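Local structure of suppressor of fused homolog (Drosophila melanogaster, 6LPH) at residues Lys160-Ser165 and Thr232-Gln237; Asp178-Cys183 and Gly227-Thr232. The protein probably binds and sequesters Hedgehog-pathway transcription factors, this chain being the N-terminal part of the full-length protein. One frame throughout, in Å; residues are numbered along the deposited sequence.

Contact 1 (Lys160-Ser165 and Thr232-Gln237); sequences KSLDGS and TNMDRQ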
ATOM      1  N   LYS A 160      -3.570  -0.491  15.443  1.00 17.78           N
ATOM      2  CA  LYS A 160      -2.185  -0.196  15.833  1.00 20.12           C
ATOM      3  C   LYS A 160      -1.517   0.666  14.776  1.00 17.02           C
ATOM      4  O   LYS A 160      -1.869   0.602  13.585  1.00 16.14           O
ATOM      5  CB  LYS A 160      -1.370  -1.461  16.124  1.00 23.57           C
ATOM      6  CG  LYS A 160      -1.394  -2.475  15.016  1.00 24.11           C
ATOM      7  CD  LYS A 160      -1.159  -3.912  15.493  1.00 25.17           C
ATOM      8  CE  LYS A 160      -1.231  -4.869  14.298  1.00 28.03           C
ATOM      9  NZ  LYS A 160      -2.633  -5.171  13.810  1.00 24.97           N
ATOM     10  N   SER A 161      -0.588   1.508  15.209  1.00 16.64           N
ATOM     11  CA  SER A 161       0.062   2.427  14.295  1.00 16.55           C
ATOM     12  C   SER A 161       0.619   1.654  13.123  1.00 16.56           C
ATOM     13  O   SER A 161       1.225   0.590  13.280  1.00 16.09           O
ATOM     14  CB  SER A 161       1.191   3.230  14.991  1.00 18.65           C
ATOM     15  OG  SER A 161       2.166   2.352  15.505  1.00 20.15           O
ATOM     16  N   LEU A 162       0.386   2.186  11.932  1.00 18.31           N
ATOM     17  CA  LEU A 162       0.806   1.518  10.701  1.00 19.08           C
ATOM     18  C   LEU A 162       2.330   1.345  10.624  1.00 18.64           C
ATOM     19  O   LEU A 162       2.825   0.389  10.044  1.00 20.53           O
ATOM     20  CB  LEU A 162       0.298   2.293   9.498  1.00 16.59           C
ATOM     21  CG  LEU A 162      -1.171   2.745   9.498  1.00 19.49           C
ATOM     22  CD1 LEU A 162      -1.456   3.299   8.101  1.00 18.60           C
ATOM     23  CD2 LEU A 162      -2.151   1.624   9.894  1.00 18.36           C
ATOM     24  N   ASP A 163       3.063   2.274  11.227  1.00 17.83           N
ATOM     25  CA  ASP A 163       4.508   2.242  11.172  1.00 17.38           C
ATOM     26  C   ASP A 163       5.136   1.681  12.442  1.00 19.66           C
ATOM     27  O   ASP A 163       6.362   1.699  12.585  1.00 21.68           O
ATOM     28  CB  ASP A 163       5.065   3.648  10.884  1.00 19.25           C
ATOM     29  CG  ASP A 163       4.633   4.697  11.926  1.00 18.89           C
ATOM     30  OD1 ASP A 163       3.927   4.391  12.915  1.00 16.99           O
ATOM     31  OD2 ASP A 163       5.005   5.869  11.734  1.00 21.91           O
ATOM     32  N   GLY A 164       4.299   1.192  13.364  1.00 20.20           N
ATOM     33  CA  GLY A 164       4.783   0.699  14.649  1.00 19.56           C
ATOM     34  C   GLY A 164       5.307   1.762  15.606  1.00 20.78           C
ATOM     35  O   GLY A 164       5.848   1.434  16.664  1.00 22.91           O
ATOM     36  N   SER A 165       5.126   3.044  15.258  1.00 22.42           N
ATOM     37  CA  SER A 165       5.467   4.159  16.157  1.00 21.34           C
ATOM     38  C   SER A 165       4.485   4.240  17.337  1.00 22.71           C
ATOM     39  O   SER A 165       3.338   3.750  17.248  1.00 20.49           O
ATOM     40  CB  SER A 165       5.447   5.491  15.396  1.00 21.15           C
ATOM     41  OG  SER A 165       4.100   5.916  15.119  1.00 19.81           O
ATOM     42  N   THR A 232      -1.490   9.065   2.606  1.00 10.50           N
ATOM     43  CA  THR A 232      -1.410   8.964   4.077  1.00 11.40           C
ATOM     44  C   THR A 232      -0.212   9.725   4.657  1.00 11.94           C
ATOM     45  O   THR A 232       0.928   9.472   4.252  1.00 11.42           O
ATOM     46  CB  THR A 232      -1.287   7.494   4.492  1.00 11.03           C
ATOM     47  OG1 THR A 232      -2.425   6.781   4.006  1.00 10.85           O
ATOM     48  CG2 THR A 232      -1.176   7.345   6.033  1.00 10.93           C
ATOM     49  N   ASN A 233      -0.485  10.648   5.601  1.00 12.71           N
ATOM     50  CA  ASN A 233       0.554  11.396   6.304  1.00 13.35           C
ATOM     51  C   ASN A 233       0.592  10.919   7.769  1.00 14.36           C
ATOM     52  O   ASN A 233      -0.325  11.202   8.531  1.00 14.88           O
ATOM     53  CB  ASN A 233       0.283  12.919   6.231  1.00 14.84           C
ATOM     54  CG  ASN A 233       1.149  13.709   7.200  1.00 19.52           C
ATOM     55  OD1 ASN A 233       2.208  13.251   7.632  1.00 16.09           O
ATOM     56  ND2 ASN A 233       0.675  14.911   7.577  1.00 26.01           N
ATOM     57  N   MET A 234       1.620  10.165   8.142  1.00 14.12           N
ATOM     58  CA  MET A 234       1.676   9.549   9.495  1.00 14.71           C
ATOM     59  C   MET A 234       1.752  10.576  10.628  1.00 15.79           C
ATOM     60  O   MET A 234       1.477  10.244  11.784  1.00 17.22           O
ATOM     61  CB  MET A 234       2.820   8.531   9.601  1.00 15.26           C
ATOM     62  CG  MET A 234       2.705   7.384   8.575  1.00 15.55           C
ATOM     63  SD  MET A 234       1.189   6.379   8.764  1.00 17.34           S
ATOM     64  CE  MET A 234       1.516   5.669  10.379  1.00 15.76           C
ATOM     65  N   ASP A 235       2.100  11.812  10.280  1.00 15.54           N
ATOM     66  CA  ASP A 235       2.222  12.893  11.257  1.00 16.55           C
ATOM     67  C   ASP A 235       0.954  13.743  11.322  1.00 18.02           C
ATOM     68  O   ASP A 235       0.948  14.791  11.978  1.00 21.33           O
ATOM     69  CB  ASP A 235       3.411  13.812  10.890  1.00 21.38           C
ATOM     70  CG  ASP A 235       4.734  13.082  10.896  1.00 24.42           C
ATOM     71  OD1 ASP A 235       4.987  12.311  11.852  1.00 31.86           O
ATOM     72  OD2 ASP A 235       5.532  13.287   9.955  1.00 33.02           O
ATOM     73  N   ARG A 236      -0.106  13.319  10.634  1.00 17.07           N
ATOM     74  CA  ARG A 236      -1.361  14.091  10.667  1.00 19.20           C
ATOM     75  C   ARG A 236      -1.873  14.255  12.095  1.00 19.69           C
ATOM     76  O   ARG A 236      -1.929  13.290  12.857  1.00 20.87           O
ATOM     77  CB  ARG A 236      -2.466  13.448   9.821  1.00 18.81           C
ATOM     78  CG  ARG A 236      -3.334  14.522   9.246  1.00 22.09           C
ATOM     79  CD  ARG A 236      -4.690  14.167   8.679  1.00 16.60           C
ATOM     80  NE  ARG A 236      -4.992  12.789   8.279  1.00 13.65           N
ATOM     81  CZ  ARG A 236      -6.195  12.247   8.526  1.00 15.19           C
ATOM     82  NH1 ARG A 236      -6.514  11.015   8.136  1.00 12.81           N
ATOM     83  NH2 ARG A 236      -7.103  12.959   9.200  1.00 14.96           N
ATOM     84  N   GLN A 237      -2.309  15.456  12.425  1.00 19.15           N
ATOM     85  CA  GLN A 237      -2.598  15.777  13.831  1.00 24.01           C
ATOM     86  C   GLN A 237      -4.074  15.790  14.162  1.00 22.62           C
ATOM     87  O   GLN A 237      -4.442  15.568  15.306  1.00 22.77           O
ATOM     88  CB  GLN A 237      -1.946  17.101  14.247  1.00 26.10           C
ATOM     89  CG  GLN A 237      -0.433  17.031  14.505  1.00 25.89           C
ATOM     90  CD  GLN A 237      -0.018  15.860  15.386  1.00 30.43           C
ATOM     91  OE1 GLN A 237       0.810  15.042  14.996  1.00 33.15           O
ATOM     92  NE2 GLN A 237      -0.613  15.756  16.570  1.00 37.43           N
TER

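Contact 2 (Asp178-Cys183 and Gly227-Thr232); sequences DPQLGC and GDWLVT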
ATOM      1  N   ASP A 178      -7.101   2.763  -6.105  1.00 13.18           N
ATOM      2  CA  ASP A 178      -5.904   3.517  -6.492  1.00 13.46           C
ATOM      3  C   ASP A 178      -6.213   4.443  -7.691  1.00 14.30           C
ATOM      4  O   ASP A 178      -6.568   3.964  -8.756  1.00 14.87           O
ATOM      5  CB  ASP A 178      -4.721   2.558  -6.793  1.00 13.02           C
ATOM      6  CG  ASP A 178      -3.411   3.303  -6.990  1.00 13.84           C
ATOM      7  OD1 ASP A 178      -2.494   3.066  -6.178  1.00 13.83           O
ATOM      8  OD2 ASP A 178      -3.304   4.138  -7.932  1.00 14.51           O
ATOM      9  N   PRO A 179      -6.071   5.770  -7.509  1.00 14.97           N
ATOM     10  CA  PRO A 179      -6.476   6.746  -8.527  1.00 16.90           C
ATOM     11  C   PRO A 179      -5.673   6.640  -9.839  1.00 16.61           C
ATOM     12  O   PRO A 179      -6.201   6.942 -10.908  1.00 19.22           O
ATOM     13  CB  PRO A 179      -6.215   8.106  -7.836  1.00 17.81           C
ATOM     14  CG  PRO A 179      -5.152   7.819  -6.825  1.00 17.79           C
ATOM     15  CD  PRO A 179      -5.396   6.407  -6.356  1.00 15.31           C
ATOM     16  N   GLN A 180      -4.410   6.233  -9.748  1.00 16.57           N
ATOM     17  CA  GLN A 180      -3.533   6.070 -10.920  1.00 17.15           C
ATOM     18  C   GLN A 180      -3.716   4.708 -11.553  1.00 16.66           C
ATOM     19  O   GLN A 180      -3.772   4.574 -12.787  1.00 18.59           O
ATOM     20  CB  GLN A 180      -2.079   6.087 -10.458  1.00 18.07           C
ATOM     21  CG  GLN A 180      -1.321   7.262 -10.907  1.00 19.80           C
ATOM     22  CD  GLN A 180       0.050   7.292 -10.305  1.00 17.67           C
ATOM     23  OE1 GLN A 180       0.296   6.720  -9.226  1.00 16.87           O
ATOM     24  NE2 GLN A 180       0.968   7.961 -10.996  1.00 19.32           N
ATOM     25  N   LEU A 181      -3.751   3.684 -10.709  1.00 15.32           N
ATOM     26  CA  LEU A 181      -3.649   2.312 -11.229  1.00 17.19           C
ATOM     27  C   LEU A 181      -4.990   1.730 -11.622  1.00 16.63           C
ATOM     28  O   LEU A 181      -5.055   0.920 -12.538  1.00 17.38           O
ATOM     29  CB  LEU A 181      -2.927   1.384 -10.260  1.00 15.84           C
ATOM     30  CG  LEU A 181      -1.521   1.849  -9.856  1.00 16.24           C
ATOM     31  CD1 LEU A 181      -0.856   0.801  -8.986  1.00 15.52           C
ATOM     32  CD2 LEU A 181      -0.689   2.165 -11.087  1.00 17.68           C
ATOM     33  N   GLY A 182      -6.042   2.139 -10.910  1.00 14.68           N
ATOM     34  CA  GLY A 182      -7.395   1.668 -11.200  1.00 19.04           C
ATOM     35  C   GLY A 182      -7.525   0.147 -11.154  1.00 18.46           C
ATOM     36  O   GLY A 182      -7.067  -0.509 -10.225  1.00 17.36           O
ATOM     37  N   CYS A 183      -8.152  -0.426 -12.175  1.00 17.35           N
ATOM     38  CA  CYS A 183      -8.387  -1.862 -12.190  1.00 18.77           C
ATOM     39  C   CYS A 183      -8.011  -2.322 -13.593  1.00 18.15           C
ATOM     40  O   CYS A 183      -8.280  -1.615 -14.549  1.00 19.12           O
ATOM     41  CB  CYS A 183      -9.867  -2.159 -11.885  1.00 20.97           C
ATOM     42  SG  CYS A 183     -10.495  -1.424 -10.332  1.00 35.50           S
ATOM     43  N   GLY A 227      -5.555  14.930   0.161  1.00 15.48           N
ATOM     44  CA  GLY A 227      -5.819  15.420  -1.195  1.00 13.71           C
ATOM     45  C   GLY A 227      -6.542  14.410  -2.085  1.00 14.27           C
ATOM     46  O   GLY A 227      -7.010  13.345  -1.614  1.00 13.74           O
ATOM     47  N   ASP A 228      -6.617  14.732  -3.377  1.00 13.46           N
ATOM     48  CA  ASP A 228      -7.342  13.903  -4.353  1.00 16.63           C
ATOM     49  C   ASP A 228      -6.968  12.426  -4.319  1.00 14.05           C
ATOM     50  O   ASP A 228      -7.831  11.549  -4.496  1.00 15.00           O
ATOM     51  CB  ASP A 228      -6.974  14.387  -5.744  1.00 23.24           C
ATOM     52  CG  ASP A 228      -8.143  14.745  -6.556  1.00 32.38           C
ATOM     53  OD1 ASP A 228      -9.065  13.892  -6.663  1.00 37.69           O
ATOM     54  OD2 ASP A 228      -8.135  15.892  -7.106  1.00 35.30           O
ATOM     55  N   TRP A 229      -5.678  12.140  -4.114  1.00 12.39           N
ATOM     56  CA  TRP A 229      -5.199  10.758  -4.204  1.00 12.57           C
ATOM     57  C   TRP A 229      -5.027  10.054  -2.897  1.00 12.67           C
ATOM     58  O   TRP A 229      -4.399   8.988  -2.858  1.00 12.70           O
ATOM     59  CB  TRP A 229      -3.884  10.699  -4.960  1.00 14.01           C
ATOM     60  CG  TRP A 229      -4.011  10.903  -6.443  1.00 15.01           C
ATOM     61  CD1 TRP A 229      -5.111  11.375  -7.168  1.00 14.67           C
ATOM     62  CD2 TRP A 229      -2.954  10.702  -7.431  1.00 15.28           C
ATOM     63  NE1 TRP A 229      -4.812  11.458  -8.499  1.00 15.89           N
ATOM     64  CE2 TRP A 229      -3.534  11.068  -8.731  1.00 16.42           C
ATOM     65  CE3 TRP A 229      -1.627  10.271  -7.371  1.00 13.32           C
ATOM     66  CZ2 TRP A 229      -2.797  10.989  -9.914  1.00 19.33           C
ATOM     67  CZ3 TRP A 229      -0.896  10.186  -8.575  1.00 15.24           C
ATOM     68  CH2 TRP A 229      -1.469  10.544  -9.805  1.00 17.95           C
ATOM     69  N   LEU A 230      -5.582  10.635  -1.828  1.00 13.26           N
ATOM     70  CA  LEU A 230      -5.659   9.980  -0.510  1.00 12.25           C
ATOM     71  C   LEU A 230      -4.282   9.513  -0.019  1.00 12.08           C
ATOM     72  O   LEU A 230      -4.076   8.358   0.319  1.00 11.45           O
ATOM     73  CB  LEU A 230      -6.690   8.835  -0.531  1.00 11.96           C
ATOM     74  CG  LEU A 230      -8.154   9.292  -0.692  1.00 14.54           C
ATOM     75  CD1 LEU A 230      -9.097   8.133  -1.020  1.00 16.54           C
ATOM     76  CD2 LEU A 230      -8.642  10.071   0.529  1.00 16.93           C
ATOM     77  N   VAL A 231      -3.331  10.437  -0.002  1.00 13.14           N
ATOM     78  CA  VAL A 231      -2.015  10.147   0.507  1.00 12.00           C
ATOM     79  C   VAL A 231      -2.098  10.089   2.031  1.00 11.79           C
ATOM     80  O   VAL A 231      -2.705  10.958   2.669  1.00 12.57           O
ATOM     81  CB  VAL A 231      -1.010  11.227   0.051  1.00 13.74           C
ATOM     82  CG1 VAL A 231       0.344  11.082   0.771  1.00 12.53           C
ATOM     83  CG2 VAL A 231      -0.849  11.169  -1.472  1.00 13.11           C
ATOM     84  N   THR A 232      -1.490   9.065   2.606  1.00 10.50           N
ATOM     85  CA  THR A 232      -1.410   8.964   4.077  1.00 11.40           C
ATOM     86  C   THR A 232      -0.212   9.725   4.657  1.00 11.94           C
ATOM     87  O   THR A 232       0.928   9.472   4.252  1.00 11.42           O
ATOM     88  CB  THR A 232      -1.287   7.494   4.492  1.00 11.03           C
ATOM     89  OG1 THR A 232      -2.425   6.781   4.006  1.00 10.85           O
ATOM     90  CG2 THR A 232      -1.176   7.345   6.033  1.00 10.93           C
TER

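Contact 1 (Lys160-Ser165 and Thr232-Gln237)
Asp163 and Met234 face each other from two type I beta turns, Ser161 to Gly164 and Asn233 to Arg236, whose nearest CA atoms, those of Asp163 and Met234, are 8.0 Å apart, so side chains alone make the contact. Met234 bridges the gap. Bent at chi2 (-61°) and chi3 (-65°), its chain carries the methyl CE into the corner between Leu162 and Asp163, 3.7 Å from Leu162 CB and 3.6 Å from Asp163 CG. Met234 SD lies 4.1 Å from Leu162 CD1; a flexible, unbranched thioether suits a place where one chain must fold to fit both an aliphatic and a polar neighbour. Both turns lie in loops of the SUFU domain, one between strands 155-156 and 172-186, the other between helices 201-219 and 240-243, and Trp131 of helix 131-146 touches Leu162, Asp163 and Met234. Asp163 meets the methyl by van der Waals contact, while its OD1 closes an Asx turn: Ser165 N, 3.0 Å from Asp163 OD1, comes from above the carboxylate plane, and Ser165 OG, 2.7 Å from the same OD1, binds on the syn side. Two donors on one oxygen restrain the carboxylate's rotation. Gly164 has a positive phi (70°) that glycine readily adopts. Across the gap, Asn233 OD1 accepts from Asp235 N in a second Asx turn.

Contact 2 (Asp178-Cys183 and Gly227-Thr232)
With CG anti to its carbonyl carbon (chi1 -74°), Trp229 swings its indole across to Pro179 and Gln180, and Gln180, extended beyond CG (chi2 174°), runs out to meet the ring's far end. Pro179 lies over one face of the indole: its CG stands 3.5 Å from the centroid of the five-membered ring, a CH-pi contact, and Pro179 CB is 3.5 Å from Trp229 CD1. Proline suits this place, since its rigid aliphatic ring can lay the CB and CG C-H bonds over the indole face. Gln180 approaches the six-membered ring obliquely, CG 3.5 Å from Trp229 CH2, its amide plane turned 39° from the indole, while its OE1 accepts from Arg107. Replacing Trp229 by an alanine is likely to strip Pro179 of its aromatic face and Gln180 CG of its packing. At a break in strand 172-186 of the mixed sheet, Asp178 OD2 accepts from Gln180 N at 3.0 Å, an Asx turn, and from Leu181 N at 2.8 Å, an Asx motif. A salt bridge from OD2 to Arg107 also holds that carboxylate. Gly182, with positive phi, lets the chain return to the strand. A type I turn, Gly227 to Leu230, carries the tryptophan, which meets Tyr60.

The centres of contact 1 and contact 2 lie 18 Å apart, and the two meet in sequence at Thr232, where 227-232 runs directly into 232-237. Along the chain the order is 160-165, 178-183, 227-232, 232-237, so contact 2 is nested inside the loop that contact 1 closes. The long connection between helices 201-219 and 240-243 thus touches first the break in strand 172-186 and then the loop preceding that strand. Between them, Thr232 makes backbone hydrogen bonds with Arg107 and Ala109 of strand 97-109, and its OG1 is hydrogen-bonded to Gly198 N. Residues of 227-237 in this N-terminal SUFU domain therefore contact strands 172-186, 189-199 and 97-109, which are neighbours in the mixed sheet.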